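Long-range contact in chorismate mutase (Helicobacter pylori, PDB 6AL9), which probably catalyses the Claisen rearrangement of chorismate to prephenate, a step toward aromatic amino acids, as a helical dimer: residues E32-I37 and K85-A90. Sequence-based numbering, arbitrary orientation.
With PYR (pyruvic acid), chain D.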
loop_
_atom_site.group_PDB
_atom_site.type_symbol
_atom_site.label_atom_id
_atom_site.label_comp_id
_atom_site.label_asym_id
_atom_site.label_seq_id
_atom_site.Cartn_x
_atom_site.Cartn_y
_atom_site.Cartn_z
ATOM N N GLU B 32 -4.731 -3.263 12.619
ATOM C CA GLU B 32 -5.556 -3.749 13.731
ATOM C C GLU B 32 -5.406 -5.267 13.888
ATOM O O GLU B 32 -5.282 -5.785 15.005
ATOM C CB GLU B 32 -7.017 -3.334 13.543
ATOM C CG GLU B 32 -8.031 -4.144 14.347
ATOM C CD GLU B 32 -8.090 -3.818 15.840
ATOM O OE1 GLU B 32 -7.437 -2.830 16.289
ATOM O OE2 GLU B 32 -8.812 -4.574 16.564
ATOM N N ILE B 33 -5.387 -5.973 12.759
ATOM C CA ILE B 33 -5.120 -7.409 12.767
ATOM C C ILE B 33 -3.729 -7.726 13.263
ATOM O O ILE B 33 -3.541 -8.658 14.018
ATOM C CB ILE B 33 -5.329 -8.067 11.388
ATOM C CG1 ILE B 33 -6.787 -7.974 10.984
ATOM C CG2 ILE B 33 -4.970 -9.553 11.445
ATOM C CD1 ILE B 33 -7.017 -8.319 9.544
ATOM N N ALA B 34 -2.749 -6.948 12.835
ATOM C CA ALA B 34 -1.378 -7.142 13.285
ATOM C C ALA B 34 -1.246 -6.861 14.783
ATOM O O ALA B 34 -0.389 -7.429 15.449
ATOM C CB ALA B 34 -0.426 -6.246 12.484
ATOM N N LEU B 35 -2.068 -5.955 15.291
ATOM C CA LEU B 35 -2.099 -5.691 16.722
ATOM C C LEU B 35 -2.537 -6.957 17.456
ATOM O O LEU B 35 -1.887 -7.369 18.425
ATOM C CB LEU B 35 -3.063 -4.547 17.064
ATOM C CG LEU B 35 -3.132 -4.195 18.566
ATOM C CD1 LEU B 35 -1.755 -3.949 19.169
ATOM C CD2 LEU B 35 -4.015 -2.978 18.772
ATOM N N LYS B 36 -3.634 -7.560 16.982
ATOM C CA LYS B 36 -4.125 -8.790 17.583
ATOM C C LYS B 36 -3.069 -9.892 17.547
ATOM O O LYS B 36 -2.879 -10.589 18.548
ATOM C CB LYS B 36 -5.391 -9.256 16.897
ATOM C CG LYS B 36 -6.587 -8.376 17.201
ATOM C CD LYS B 36 -7.577 -8.363 16.041
ATOM C CE LYS B 36 -8.993 -8.648 16.490
ATOM N NZ LYS B 36 -9.952 -7.831 15.701
ATOM N N ILE B 37 -2.359 -10.033 16.420
ATOM C CA ILE B 37 -1.324 -11.050 16.310
ATOM C C ILE B 37 -0.200 -10.792 17.296
ATOM O O ILE B 37 0.276 -11.713 17.944
ATOM C CB ILE B 37 -0.745 -11.147 14.886
ATOM C CG1 ILE B 37 -1.739 -11.817 13.932
ATOM C CG2 ILE B 37 0.549 -11.959 14.870
ATOM C CD1 ILE B 37 -1.465 -11.486 12.484
ATOM N N LYS B 85 7.263 -2.471 12.798
ATOM C CA LYS B 85 7.482 -1.357 13.724
ATOM C C LYS B 85 6.242 -1.096 14.601
ATOM O O LYS B 85 6.354 -0.852 15.804
ATOM C CB LYS B 85 7.858 -0.086 12.955
ATOM C CG LYS B 85 9.365 0.070 12.699
ATOM C CD LYS B 85 9.714 0.733 11.364
ATOM C CE LYS B 85 8.866 1.987 11.108
ATOM N NZ LYS B 85 9.517 3.055 10.288
ATOM N N PHE B 86 5.064 -1.143 13.989
ATOM C CA PHE B 86 3.833 -0.880 14.709
ATOM C C PHE B 86 3.633 -1.898 15.845
ATOM O O PHE B 86 3.339 -1.516 16.991
ATOM C CB PHE B 86 2.652 -0.885 13.739
ATOM C CG PHE B 86 1.318 -0.914 14.417
ATOM C CD1 PHE B 86 0.874 0.178 15.133
ATOM C CD2 PHE B 86 0.510 -2.038 14.335
ATOM C CE1 PHE B 86 -0.353 0.146 15.761
ATOM C CE2 PHE B 86 -0.721 -2.068 14.956
ATOM C CZ PHE B 86 -1.153 -0.981 15.664
ATOM N N GLN B 87 3.818 -3.183 15.518
ATOM C CA GLN B 87 3.684 -4.286 16.473
ATOM C C GLN B 87 4.684 -4.162 17.633
ATOM O O GLN B 87 4.323 -4.348 18.806
ATOM C CB GLN B 87 3.891 -5.631 15.772
ATOM C CG GLN B 87 2.696 -6.128 14.983
ATOM C CD GLN B 87 3.006 -7.388 14.176
ATOM O OE1 GLN B 87 3.640 -7.323 13.134
ATOM N NE2 GLN B 87 2.541 -8.521 14.647
ATOM N N GLU B 88 5.930 -3.850 17.284
ATOM C CA GLU B 88 6.986 -3.590 18.269
ATOM C C GLU B 88 6.580 -2.501 19.229
ATOM O O GLU B 88 6.681 -2.678 20.436
ATOM C CB GLU B 88 8.296 -3.165 17.587
ATOM C CG GLU B 88 8.875 -4.192 16.619
ATOM C CD GLU B 88 9.457 -5.429 17.296
ATOM O OE1 GLU B 88 9.436 -5.533 18.543
ATOM O OE2 GLU B 88 9.923 -6.324 16.566
ATOM N N ASN B 89 6.144 -1.366 18.693
ATOM C CA ASN B 89 5.780 -0.237 19.520
ATOM C C ASN B 89 4.597 -0.566 20.367
ATOM O O ASN B 89 4.615 -0.287 21.533
ATOM C CB ASN B 89 5.494 0.986 18.684
ATOM C CG ASN B 89 6.739 1.527 18.027
ATOM O OD1 ASN B 89 7.791 1.679 18.664
ATOM N ND2 ASN B 89 6.634 1.816 16.742
ATOM N N ALA B 90 3.591 -1.209 19.802
ATOM C CA ALA B 90 2.462 -1.680 20.599
ATOM C C ALA B 90 2.911 -2.521 21.800
ATOM O O ALA B 90 2.457 -2.282 22.925
ATOM C CB ALA B 90 1.489 -2.467 19.735
HETATM C C PYR D . 2.651 -12.705 11.612
HETATM O O PYR D . 3.676 -13.403 11.795
HETATM O OXT PYR D . 1.657 -13.194 11.022
HETATM C CA PYR D . 2.644 -11.313 12.104
HETATM O O3 PYR D . 3.474 -10.952 12.931
HETATM C CB PYR D . 1.619 -10.339 11.599
#
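The side-chain amide of Gln87 presents one face to Ala34, whose CB stands almost directly above CD at 4.0 Å, and its NH2 edge to the bound pyruvate. NE2 donates a nearly straight hydrogen bond to the keto oxygen O3 of pyruvate (3.1 Å, 166° at the hydrogen), and O3 lies close to the amide plane. The carbonyl oxygen of Ala34 is on the same side of that plane as its CB, 3.4 Å from Gln87 CG. Pyruvate is itself flat, and Ile37 covers one of its faces: CG2 sits above the keto carbon CA at 3.5 Å, while CD1 approaches the methyl CB. The Phe86 ring meets Leu35 obliquely, CE2 being 4.0 Å from Leu35 CB, and His66 of the second subunit packs against it edge-to-face.

The two segments belong to helices 9-41 and 69-93, the first and last of the three-helix chorismate mutase type II (AroQ) fold; the axes of segments 32-37 and 85-90 cross at -50°, 9.3 Å apart at closest approach. As in other AroQ dimers, the pocket draws on both subunits: Arg13 NH1 of the second subunit also binds the pyruvate, and Gln87 touches p-hydroxybenzoic acid as well.

From the closest backbone pair, Leu35 and Gln87, the apolar packing extends toward Ala90. Leu35 has CG anti to its backbone N (chi1 -179°), and its CD1 reaches Ala90 CB at 3.6 Å. Glu32, turned from helix 69-93, pairs through OE2 with Lys36 NZ at 3.6 Å, while its OE1 engages Lys65 and His66 of the second subunit.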